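Local coordinates for WGR domain-containing protein (Bacteroides fragilis, PDB 2RA8) that is of unknown function but joins an N-terminal WGR domain, a module found in nucleic-acid-associated proteins, to a leucine-rich-repeat domain, at residues G204-D207 / S208-E211; K325-Q328 / K329-M333. All blocks are in the same frame, centred on the assembly; numbering follows the deposited sequence.

In the fold
Both contacts lie in the leucine-rich-repeat part of the chain, at ends of helices that flank its parallel sheet, and their centres are about 34 Å apart. Contact 1 starts helix 207-215, just after strand 197-201, whereas contact 2 finishes helix 321-330, ahead of strand 334-336 at the outer end of the sheet. Each is partly buried: a leucine and two valines in contact 1, and two leucines in contact 2, face the interior, and polar side chains lie toward the surface. The chemistry follows the helix end. Contact 1 opens with a weak bond to the proline carbonyl before a regular one; contact 2 has three regular backbone bonds and a weak serine hydroxyl bond, beside the second subunit.

Contact 1 (G204-D207 / S208-E211); sequences GLPD and SVVE
Pro206 and Asp207 lead the chain into helix 207-215, and their carbonyls open its hydrogen bonding to Val209 and Glu211. Pro206, at the N-cap position, keeps an extended backbone, and Asp207 then turns to helical angles. The first bond, from Val209 N to Pro206 O, is weak: it spans 3.2 Å and is bent to 133° at the hydrogen. Asp207 O accepts Glu211 N in a regular i to i+4 helical bond at 2.9 Å, with an N-H...O angle of 155°.

Ahead of the turn, Leu205 reaches over the buried side of the helix. With CG opposite its own backbone N (chi1 -177°), its two methyls divide between neighbouring valines: CD1 meets Val209 CG1 at 3.6 Å and CD2 meets Val210 CG2 at 3.7 Å, the leucine crossing both side chains at about a right angle. The other Val209 methyl, CG2, approaches Pro206 CD at 4.0 Å. On the polar side, Ser208 OG sits 3.4 Å from Pro206 CB, while Glu211 CG comes tightly against Asp207 O, 3.1 Å away. Ile200 of strand 197-201 touches Leu205 and Val209, joining the helix start to the sheet, and Phe242 of a loop covers Leu205 and Val210. Asp207 N is hydrogen-bonded to OD2 of Asp236.

The leucine-valine contacts thus fix the loop onto the first turn, Ile200 holds both to the sheet, and Asp236 supplies an acceptor to an early helix N-H. A carboxylate there would probably be stabilised by the helix dipole.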
loop_
_atom_site.group_PDB
_atom_site.type_symbol
_atom_site.label_atom_id
_atom_site.label_comp_id
_atom_site.label_asym_id
_atom_site.label_seq_id
_atom_site.Cartn_x
_atom_site.Cartn_y
_atom_site.Cartn_z
ATOM N N GLY A 204 -9.611 0.585 -18.505
ATOM C CA GLY A 204 -9.686 1.018 -19.855
ATOM C C GLY A 204 -11.053 1.667 -20.003
ATOM O O GLY A 204 -12.074 0.995 -20.069
ATOM N N LEU A 205 -11.068 2.948 -20.223
ATOM C CA LEU A 205 -12.369 3.628 -20.062
ATOM C C LEU A 205 -13.126 3.610 -21.401
ATOM O O LEU A 205 -12.651 4.174 -22.395
ATOM C CB LEU A 205 -12.224 5.041 -19.484
ATOM C CG LEU A 205 -13.541 5.836 -19.201
ATOM C CD1 LEU A 205 -14.099 5.643 -17.757
ATOM C CD2 LEU A 205 -13.115 7.381 -19.391
ATOM N N PRO A 206 -14.355 2.938 -21.393
ATOM C CA PRO A 206 -15.128 2.842 -22.637
ATOM C C PRO A 206 -15.671 4.185 -23.084
ATOM O O PRO A 206 -15.879 5.081 -22.268
ATOM C CB PRO A 206 -16.259 1.875 -22.273
ATOM C CG PRO A 206 -15.667 1.038 -21.189
ATOM C CD PRO A 206 -14.929 2.061 -20.358
ATOM N N ASP A 207 -15.901 4.335 -24.385
ATOM C CA ASP A 207 -16.446 5.577 -24.922
ATOM C C ASP A 207 -17.853 5.801 -24.408
ATOM O O ASP A 207 -18.318 6.936 -24.320
ATOM C CB ASP A 207 -16.457 5.538 -26.459
ATOM C CG ASP A 207 -15.112 5.917 -27.068
ATOM O OD1 ASP A 207 -14.916 5.684 -28.281
ATOM O OD2 ASP A 207 -14.254 6.458 -26.338
ATOM N N SER A 208 -18.541 4.718 -24.058
ATOM C CA SER A 208 -19.905 4.820 -23.546
ATOM C C SER A 208 -19.947 5.636 -22.280
ATOM O O SER A 208 -20.865 6.428 -22.070
ATOM C CB SER A 208 -20.489 3.431 -23.286
ATOM O OG SER A 208 -19.582 2.618 -22.566
ATOM N N VAL A 209 -18.942 5.466 -21.431
ATOM C CA VAL A 209 -18.873 6.216 -20.183
ATOM C C VAL A 209 -18.687 7.693 -20.453
ATOM O O VAL A 209 -19.381 8.534 -19.873
ATOM C CB VAL A 209 -17.716 5.705 -19.301
ATOM C CG1 VAL A 209 -17.598 6.556 -18.051
ATOM C CG2 VAL A 209 -17.954 4.237 -18.939
ATOM N N VAL A 210 -17.751 8.027 -21.338
ATOM C CA VAL A 210 -17.511 9.424 -21.666
ATOM C C VAL A 210 -18.759 10.056 -22.259
ATOM O O VAL A 210 -19.080 11.219 -21.974
ATOM C CB VAL A 210 -16.345 9.574 -22.669
ATOM C CG1 VAL A 210 -16.123 11.040 -22.988
ATOM C CG2 VAL A 210 -15.071 8.973 -22.086
ATOM N N GLU A 211 -19.477 9.296 -23.082
ATOM C CA GLU A 211 -20.691 9.806 -23.711
ATOM C C GLU A 211 -21.778 10.064 -22.697
ATOM O O GLU A 211 -22.590 10.979 -22.864
ATOM C CB GLU A 211 -21.176 8.837 -24.792
ATOM C CG GLU A 211 -20.199 8.733 -25.960
ATOM C CD GLU A 211 -20.726 7.898 -27.108
ATOM O OE1 GLU A 211 -21.666 8.357 -27.793
ATOM O OE2 GLU A 211 -20.200 6.783 -27.322
#

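Contact 2 (K325-Q328 / K329-M333); sequences KELQ and KSLPM
Leu331 lies alongside Leu327 as the chain leaves helix 321-330, and its side chain can be followed outward along the last turn. CB lies 3.2 Å from Leu327 O, and CG stays near the same oxygen at 3.4 Å. CG stands opposite the carbonyl carbon (chi1 -66°), which carries the branch along the flank of the helix, where CD1 meets Leu327 CD2 at 3.9 Å. The two side chains point the same way.

Leu327 O is also the acceptor for Leu331 N at 3.0 Å, the donor standing 31° from the carbonyl plane. One residue earlier, Glu326 O receives two donors from Ser330: the backbone N at 2.7 Å and, more weakly, OG at 3.1 Å, the serine hydroxyl folding back onto the helix. Lys329 N to Lys325 O, at 3.0 Å, completes the regular series.

Leu327 continues inward onto Ala296 and Leu300 of helix 293-300 and Ile335 of strand 334-336, while the Glu326 carboxylate forms a salt bridge with Arg297. Lys325 packs on Tyr343 and Gln328 on Glu342, both of the second subunit.

Chemically, the last turn of the helix in the beta-alpha-beta unit formed by strand 311-313, helix 321-330 and strand 334-336 pairs a leucine contact on its inner side with a serine that adds a second, weak bond to a carbonyl already engaged by the backbone.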
loop_
_atom_site.group_PDB
_atom_site.type_symbol
_atom_site.label_atom_id
_atom_site.label_comp_id
_atom_site.label_asym_id
_atom_site.label_seq_id
_atom_site.Cartn_x
_atom_site.Cartn_y
_atom_site.Cartn_z
ATOM N N LYS A 325 13.947 18.845 -12.116
ATOM C CA LYS A 325 14.633 19.972 -11.483
ATOM C C LYS A 325 14.144 21.251 -12.121
ATOM O O LYS A 325 13.825 22.219 -11.433
ATOM C CB LYS A 325 16.149 19.892 -11.693
ATOM C CG LYS A 325 16.828 18.648 -11.149
ATOM C CD LYS A 325 16.911 18.636 -9.632
ATOM C CE LYS A 325 17.673 17.401 -9.152
ATOM N NZ LYS A 325 17.888 17.383 -7.681
ATOM N N GLU A 326 14.085 21.252 -13.452
ATOM C CA GLU A 326 13.642 22.420 -14.213
ATOM C C GLU A 326 12.238 22.791 -13.846
ATOM O O GLU A 326 11.937 23.959 -13.598
ATOM C CB GLU A 326 13.699 22.140 -15.713
ATOM C CG GLU A 326 13.885 23.397 -16.556
ATOM C CD GLU A 326 13.910 23.112 -18.047
ATOM O OE1 GLU A 326 14.461 22.063 -18.442
ATOM O OE2 GLU A 326 13.392 23.941 -18.825
ATOM N N LEU A 327 11.364 21.793 -13.813
ATOM C CA LEU A 327 9.966 22.014 -13.458
ATOM C C LEU A 327 9.867 22.582 -12.072
ATOM O O LEU A 327 9.096 23.509 -11.820
ATOM C CB LEU A 327 9.189 20.698 -13.513
ATOM C CG LEU A 327 8.954 20.129 -14.909
ATOM C CD1 LEU A 327 8.508 18.687 -14.799
ATOM C CD2 LEU A 327 7.917 20.977 -15.637
ATOM N N GLN A 328 10.659 22.026 -11.162
ATOM C CA GLN A 328 10.671 22.465 -9.772
ATOM C C GLN A 328 11.010 23.940 -9.663
ATOM O O GLN A 328 10.311 24.703 -8.992
ATOM C CB GLN A 328 11.711 21.660 -8.983
ATOM C CG GLN A 328 11.220 21.036 -7.677
ATOM C CD GLN A 328 10.481 19.728 -7.888
ATOM O OE1 GLN A 328 10.137 19.036 -6.931
ATOM N NE2 GLN A 328 10.233 19.384 -9.146
ATOM N N LYS A 329 12.082 24.345 -10.340
ATOM C CA LYS A 329 12.549 25.728 -10.295
ATOM C C LYS A 329 11.804 26.709 -11.170
ATOM O O LYS A 329 11.690 27.883 -10.817
ATOM C CB LYS A 329 14.036 25.787 -10.656
ATOM C CG LYS A 329 14.715 27.094 -10.278
ATOM C CD LYS A 329 16.156 27.135 -10.763
ATOM C CE LYS A 329 16.917 28.296 -10.132
ATOM N NZ LYS A 329 16.247 29.605 -10.364
ATOM N N SER A 330 11.297 26.247 -12.310
ATOM C CA SER A 330 10.581 27.123 -13.233
ATOM C C SER A 330 9.094 27.291 -12.968
ATOM O O SER A 330 8.494 28.258 -13.432
ATOM C CB SER A 330 10.784 26.642 -14.673
ATOM O OG SER A 330 12.156 26.677 -15.033
ATOM N N LEU A 331 8.483 26.366 -12.234
ATOM C CA LEU A 331 7.055 26.488 -11.937
ATOM C C LEU A 331 6.847 27.056 -10.553
ATOM O O LEU A 331 7.396 26.553 -9.577
ATOM C CB LEU A 331 6.355 25.126 -12.080
ATOM C CG LEU A 331 6.337 24.569 -13.516
ATOM C CD1 LEU A 331 5.531 23.285 -13.574
ATOM C CD2 LEU A 331 5.733 25.603 -14.459
ATOM N N PRO A 332 6.046 28.130 -10.444
ATOM C CA PRO A 332 5.772 28.782 -9.159
ATOM C C PRO A 332 4.819 28.117 -8.199
ATOM O O PRO A 332 4.845 28.417 -7.007
ATOM C CB PRO A 332 5.272 30.162 -9.580
ATOM C CG PRO A 332 4.509 29.852 -10.832
ATOM C CD PRO A 332 5.445 28.896 -11.555
HETATM N N MSE A 333 3.973 27.213 -8.679
HETATM C CA MSE A 333 3.021 26.573 -7.778
HETATM C C MSE A 333 3.424 25.186 -7.363
HETATM O O MSE A 333 4.413 24.629 -7.840
HETATM C CB MSE A 333 1.626 26.521 -8.413
HETATM C CG MSE A 333 1.391 25.363 -9.376
HETATM SE SE MSE A 333 2.591 25.307 -10.887
HETATM C CE MSE A 333 1.855 26.778 -11.897
#